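Local atomic coordinates of CMP-sialic acid transporter 1 (Zea mays, PDB entry 6I1R), a protein that probably carries CMP-sialic acid from the cytoplasm into the Golgi as an antiporter exchanging it for CMP, and may also transport related nucleotide sugars such as CMP-Kdo. Residues B[35-39]-B[206-210]. The protein carries 5 engineered substitutions. Residues are numbered along the deposited sequence; the frame is centred on the assembly and turned at random.
Sequences ATIPF and NMGWL. With C5P (cytidine-5'-monophosphate), chain D.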
loop_
_atom_site.group_PDB
_atom_site.type_symbol
_atom_site.label_atom_id
_atom_site.label_comp_id
_atom_site.label_asym_id
_atom_site.label_seq_id
_atom_site.Cartn_x
_atom_site.Cartn_y
_atom_site.Cartn_z
ATOM N N ALA B 35 5.005 7.453 -4.642
ATOM C CA ALA B 35 4.777 8.875 -4.878
ATOM C C ALA B 35 6.006 9.493 -5.560
ATOM O O ALA B 35 5.874 10.429 -6.347
ATOM C CB ALA B 35 4.472 9.569 -3.573
ATOM N N THR B 36 7.187 8.954 -5.258
ATOM C CA THR B 36 8.463 9.536 -5.687
ATOM C C THR B 36 8.929 8.948 -7.026
ATOM O O THR B 36 9.789 9.541 -7.679
ATOM C CB THR B 36 9.547 9.320 -4.622
ATOM O OG1 THR B 36 9.469 7.964 -4.179
ATOM C CG2 THR B 36 9.406 10.250 -3.436
ATOM N N ILE B 37 8.395 7.796 -7.433
ATOM C CA ILE B 37 8.887 7.111 -8.641
ATOM C C ILE B 37 8.611 7.967 -9.885
ATOM O O ILE B 37 9.506 8.130 -10.712
ATOM C CB ILE B 37 8.303 5.688 -8.762
ATOM C CG1 ILE B 37 9.096 4.705 -7.898
ATOM C CG2 ILE B 37 8.236 5.235 -10.217
ATOM C CD1 ILE B 37 8.560 3.300 -7.906
ATOM N N PRO B 38 7.384 8.508 -10.031
ATOM C CA PRO B 38 7.070 9.339 -11.205
ATOM C C PRO B 38 8.022 10.536 -11.356
ATOM O O PRO B 38 8.296 10.959 -12.478
ATOM C CB PRO B 38 5.636 9.837 -10.979
ATOM C CG PRO B 38 5.043 8.795 -10.077
ATOM C CD PRO B 38 6.195 8.404 -9.178
ATOM N N PHE B 39 8.507 11.062 -10.233
ATOM C CA PHE B 39 9.480 12.156 -10.232
ATOM C C PHE B 39 10.809 11.665 -10.821
ATOM O O PHE B 39 11.339 12.271 -11.752
ATOM C CB PHE B 39 9.649 12.710 -8.814
ATOM C CG PHE B 39 10.730 13.750 -8.652
ATOM C CD1 PHE B 39 10.496 15.078 -8.977
ATOM C CD2 PHE B 39 11.978 13.401 -8.160
ATOM C CE1 PHE B 39 11.490 16.032 -8.820
ATOM C CE2 PHE B 39 12.971 14.357 -8.003
ATOM C CZ PHE B 39 12.726 15.669 -8.333
ATOM N N ASN B 206 5.683 17.526 -10.919
ATOM C CA ASN B 206 5.914 16.392 -10.003
ATOM C C ASN B 206 6.502 16.897 -8.680
ATOM O O ASN B 206 6.118 16.440 -7.604
ATOM C CB ASN B 206 6.869 15.345 -10.589
ATOM C CG ASN B 206 6.167 14.194 -11.278
ATOM O OD1 ASN B 206 6.143 14.119 -12.503
ATOM N ND2 ASN B 206 5.608 13.283 -10.500
ATOM N N MET B 207 7.444 17.831 -8.792
ATOM C CA MET B 207 8.192 18.363 -7.655
ATOM C C MET B 207 7.284 19.270 -6.814
ATOM O O MET B 207 7.278 19.183 -5.585
ATOM C CB MET B 207 9.404 19.162 -8.146
ATOM C CG MET B 207 10.471 19.382 -7.094
ATOM S SD MET B 207 12.087 19.740 -7.837
ATOM C CE MET B 207 11.704 21.216 -8.778
ATOM N N GLY B 208 6.526 20.136 -7.487
ATOM C CA GLY B 208 5.554 21.006 -6.826
ATOM C C GLY B 208 4.484 20.217 -6.086
ATOM O O GLY B 208 3.976 20.668 -5.058
ATOM N N TRP B 209 4.142 19.042 -6.611
ATOM C CA TRP B 209 3.184 18.147 -5.958
ATOM C C TRP B 209 3.746 17.698 -4.603
ATOM O O TRP B 209 3.085 17.829 -3.573
ATOM C CB TRP B 209 2.860 16.952 -6.866
ATOM C CG TRP B 209 1.686 16.137 -6.413
ATOM C CD1 TRP B 209 0.391 16.554 -6.302
ATOM C CD2 TRP B 209 1.695 14.752 -6.023
ATOM N NE1 TRP B 209 -0.403 15.529 -5.861
ATOM C CE2 TRP B 209 0.368 14.412 -5.682
ATOM C CE3 TRP B 209 2.689 13.771 -5.922
ATOM C CZ2 TRP B 209 0.015 13.134 -5.250
ATOM C CZ3 TRP B 209 2.339 12.509 -5.495
ATOM C CH2 TRP B 209 1.020 12.197 -5.164
ATOM N N LEU B 210 4.981 17.199 -4.622
ATOM C CA LEU B 210 5.654 16.709 -3.414
ATOM C C LEU B 210 5.863 17.859 -2.419
ATOM O O LEU B 210 5.806 17.645 -1.207
ATOM C CB LEU B 210 6.992 16.071 -3.804
ATOM C CG LEU B 210 6.899 14.780 -4.618
ATOM C CD1 LEU B 210 8.243 14.430 -5.237
ATOM C CD2 LEU B 210 6.392 13.630 -3.761
HETATM O O3P C5P D . 4.859 11.378 -17.034
HETATM P P C5P D . 3.623 11.709 -16.233
HETATM O O1P C5P D . 2.330 11.580 -17.003
HETATM O O2P C5P D . 3.591 11.097 -14.854
HETATM O "O5'" C5P D . 3.753 13.290 -15.956
HETATM C "C5'" C5P D . 3.898 13.783 -14.624
HETATM C "C4'" C5P D . 2.730 14.702 -14.295
HETATM O "O4'" C5P D . 1.678 13.947 -13.686
HETATM C "C3'" C5P D . 3.145 15.796 -13.321
HETATM O "O3'" C5P D . 3.020 17.078 -13.951
HETATM C "C2'" C5P D . 2.240 15.646 -12.105
HETATM O "O2'" C5P D . 1.451 16.816 -11.852
HETATM C "C1'" C5P D . 1.326 14.466 -12.400
HETATM N N1 C5P D . 1.505 13.434 -11.377
HETATM C C2 C5P D . 1.047 13.659 -10.063
HETATM N N3 C5P D . 1.209 12.712 -9.113
HETATM C C4 C5P D . 1.811 11.541 -9.416
HETATM C C5 C5P D . 2.268 11.305 -10.707
HETATM C C6 C5P D . 2.102 12.278 -11.685
HETATM O O2 C5P D . 0.489 14.740 -9.775
HETATM N N4 C5P D . 1.970 10.595 -8.458
#
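This is a mainly apolar packing contact in the transmembrane bundle of a nucleotide-sugar transporter of the DMT clan, where the loop residue Ala35 and the beginning of the transmembrane helix that follows meet helix 191-216 beside the bound CMP. The two backbones come nearest at Phe39 and Asn206, whose CA atoms are 5.5 Å apart; between Ala35 and Leu210 the CA separation is 8.0 Å. Leu210 fills the space between, its CD1 lying 4.2 Å from Phe39 CB and its CD2 4.1 Å from Ala35 O. Away from the nucleotide, Phe39 CE1 packs 3.8 Å from Met207 CB, and the thioether makes a Met-aromatic contact at the ring edge, with Met207 SD 5.1 Å from the centroid of the Phe39 ring. Trp224 of the short helix 224-227 extends this cluster, meeting Phe39 edge-to-face and touching Met207 and Leu210. On the other side Pro38, Asn206 and Trp209 belong to the CMP pocket, so the same packing brings both segments to the ligand. Pro38 CB lies 3.7 Å from C5 of the CMP base, while the indole offers one face to the cytosine, with Trp209 CZ3 3.5 Å from N4 of CMP, and receives Ala35 CB at its edge, 4.1 Å from that same Trp209 CZ3.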